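Side-chain contact in 3-oxo-tetronate kinase (Haemophilus influenzae, PDB 1YZY), which catalyses the ATP-dependent phosphorylation of 3-oxo-tetronate to 3-oxo-tetronate 4-phosphate: residues A[273-278]-A[329-334]. Residues are numbered along the deposited sequence; the frame is centred on the assembly and turned at random.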
loop_
_atom_site.group_PDB
_atom_site.type_symbol
_atom_site.label_atom_id
_atom_site.label_comp_id
_atom_site.label_asym_id
_atom_site.label_seq_id
_atom_site.Cartn_x
_atom_site.Cartn_y
_atom_site.Cartn_z
ATOM N N PHE A 273 -0.333 8.716 -28.848
ATOM C CA PHE A 273 0.709 8.172 -29.690
ATOM C C PHE A 273 0.934 6.739 -29.244
ATOM O O PHE A 273 1.440 6.506 -28.151
ATOM C CB PHE A 273 1.986 8.999 -29.507
ATOM C CG PHE A 273 3.087 8.653 -30.472
ATOM C CD1 PHE A 273 3.622 7.365 -30.520
ATOM C CD2 PHE A 273 3.600 9.617 -31.324
ATOM C CE1 PHE A 273 4.648 7.045 -31.399
ATOM C CE2 PHE A 273 4.633 9.308 -32.210
ATOM C CZ PHE A 273 5.155 8.020 -32.247
ATOM N N GLN A 274 0.548 5.784 -30.079
ATOM C CA GLN A 274 0.739 4.382 -29.740
ATOM C C GLN A 274 2.206 3.964 -29.849
ATOM O O GLN A 274 2.822 4.092 -30.910
ATOM C CB GLN A 274 -0.110 3.484 -30.631
ATOM C CG GLN A 274 0.103 2.014 -30.333
ATOM C CD GLN A 274 -0.726 1.114 -31.208
ATOM O OE1 GLN A 274 -1.432 1.576 -32.105
ATOM N NE2 GLN A 274 -0.635 -0.188 -30.968
ATOM N N LEU A 275 2.755 3.462 -28.749
ATOM C CA LEU A 275 4.138 3.017 -28.711
ATOM C C LEU A 275 4.235 1.702 -29.493
ATOM O O LEU A 275 3.605 0.705 -29.127
ATOM C CB LEU A 275 4.579 2.829 -27.251
ATOM C CG LEU A 275 6.061 2.717 -26.871
ATOM C CD1 LEU A 275 6.192 2.923 -25.376
ATOM C CD2 LEU A 275 6.666 1.372 -27.272
ATOM N N ASP A 276 4.982 1.724 -30.595
ATOM C CA ASP A 276 5.174 0.552 -31.443
ATOM C C ASP A 276 6.401 -0.219 -30.956
ATOM O O ASP A 276 7.492 0.345 -30.866
ATOM C CB ASP A 276 5.359 0.996 -32.901
ATOM C CG ASP A 276 5.600 -0.166 -33.850
ATOM O OD1 ASP A 276 4.770 -1.100 -33.882
ATOM O OD2 ASP A 276 6.618 -0.138 -34.571
ATOM N N VAL A 277 6.225 -1.508 -30.664
ATOM C CA VAL A 277 7.315 -2.347 -30.155
ATOM C C VAL A 277 8.479 -2.577 -31.124
ATOM O O VAL A 277 9.625 -2.718 -30.695
ATOM C CB VAL A 277 6.785 -3.705 -29.635
ATOM C CG1 VAL A 277 7.927 -4.559 -29.093
ATOM C CG2 VAL A 277 5.749 -3.473 -28.542
ATOM N N GLU A 278 8.185 -2.640 -32.419
ATOM C CA GLU A 278 9.222 -2.848 -33.431
ATOM C C GLU A 278 10.197 -1.661 -33.439
ATOM O O GLU A 278 11.404 -1.829 -33.607
ATOM C CB GLU A 278 8.573 -2.997 -34.813
ATOM C CG GLU A 278 9.285 -3.944 -35.790
ATOM C CD GLU A 278 10.539 -3.364 -36.443
ATOM O OE1 GLU A 278 10.731 -2.126 -36.436
ATOM O OE2 GLU A 278 11.331 -4.164 -36.990
ATOM N N HIS A 329 11.289 -5.332 -22.368
ATOM C CA HIS A 329 12.389 -4.401 -22.122
ATOM C C HIS A 329 12.301 -3.138 -22.961
ATOM O O HIS A 329 12.492 -2.037 -22.454
ATOM C CB HIS A 329 13.737 -5.075 -22.394
ATOM C CG HIS A 329 14.326 -5.765 -21.202
ATOM N ND1 HIS A 329 14.887 -5.080 -20.147
ATOM C CD2 HIS A 329 14.472 -7.080 -20.918
ATOM C CE1 HIS A 329 15.357 -5.942 -19.265
ATOM N NE2 HIS A 329 15.118 -7.164 -19.708
ATOM N N ALA A 330 12.059 -3.313 -24.257
ATOM C CA ALA A 330 11.951 -2.192 -25.184
ATOM C C ALA A 330 10.952 -1.167 -24.660
ATOM O O ALA A 330 11.257 0.020 -24.591
ATOM C CB ALA A 330 11.527 -2.693 -26.553
ATOM N N ILE A 331 9.769 -1.650 -24.277
ATOM C CA ILE A 331 8.693 -0.819 -23.738
ATOM C C ILE A 331 9.084 -0.140 -22.419
ATOM O O ILE A 331 8.843 1.052 -22.237
ATOM C CB ILE A 331 7.404 -1.661 -23.533
ATOM C CG1 ILE A 331 6.879 -2.141 -24.886
ATOM C CG2 ILE A 331 6.328 -0.847 -22.829
ATOM C CD1 ILE A 331 5.732 -3.111 -24.799
ATOM N N GLU A 332 9.642 -0.911 -21.491
ATOM C CA GLU A 332 10.068 -0.391 -20.192
ATOM C C GLU A 332 11.205 0.622 -20.287
ATOM O O GLU A 332 11.210 1.622 -19.575
ATOM C CB GLU A 332 10.490 -1.538 -19.278
ATOM C CG GLU A 332 9.336 -2.377 -18.749
ATOM C CD GLU A 332 9.802 -3.608 -17.983
ATOM O OE1 GLU A 332 10.927 -3.597 -17.430
ATOM O OE2 GLU A 332 9.032 -4.591 -17.928
ATOM N N ASN A 333 12.207 0.319 -21.105
ATOM C CA ASN A 333 13.340 1.219 -21.285
ATOM C C ASN A 333 12.890 2.522 -21.939
ATOM O O ASN A 333 13.422 3.591 -21.632
ATOM C CB ASN A 333 14.424 0.567 -22.154
ATOM C CG ASN A 333 15.259 -0.449 -21.399
ATOM O OD1 ASN A 333 15.632 -0.236 -20.242
ATOM N ND2 ASN A 333 15.591 -1.547 -22.066
ATOM N N THR A 334 11.928 2.429 -22.854
ATOM C CA THR A 334 11.418 3.604 -23.552
ATOM C C THR A 334 10.668 4.555 -22.621
ATOM O O THR A 334 10.924 5.762 -22.630
ATOM C CB THR A 334 10.519 3.222 -24.764
ATOM O OG1 THR A 334 11.297 2.522 -25.748
ATOM C CG2 THR A 334 9.943 4.471 -25.413
#
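Leu-275 and Val-277, flanking the turn where strand 272-274 gives way to helix 277-282, press their methyl groups against one side of helix 324-345 at Ile-331 and Thr-334. The contact is wholly apolar, with no hydrogen bond joining the two segments. Leu-275 can be followed outward: CB points toward the helix, and with CG anti to the backbone N (chi1 -164°) the side chain extends until its two methyls divide between Ile-331 and Thr-334, three residues apart on the helix. Leu-275 CD1 meets Thr-334 CG2 tip to tip at 4.1 Å, whereas Leu-275 CD2 lies 4.3 Å from Ile-331 CG1. Val-277 makes its contact through CG2, which comes within 3.8 Å of Ile-331 CD1 and also touches CG1 of the same isoleucine, the two side chains running at a slant to one another. Ile-331 is thus met by both residues, its CG1-CD1 arm extended (chi2 173°) past the valine.

With the hydroxyl of Thr-334 turned back to its own helix, CG2 is the branch that faces Leu-275. Thr-334 OG1 donates to Ala-330 O at 2.8 Å, while Thr-334 N reaches the same oxygen from the opposite face of the carbonyl plane at 3.0 Å, so two bonds grip one acceptor; the hydroxyl's bond fixes the side-chain rotation. Asp-276, its CB directed away from helix 324-345, is the N-cap residue of helix 277-282, its OD2 accepting from Gln-279 N. Ala-280, on that helix, touches both Leu-275 and Thr-334. Ile-331 lies about 5 Å, side chain to side chain, from Thr-357, a probable ATP-binding residue. The whole is strand-turn-helix packing against a long helix, at the 272-274 edge strand of the nucleotide-binding C-terminal domain of a four-carbon acid sugar kinase.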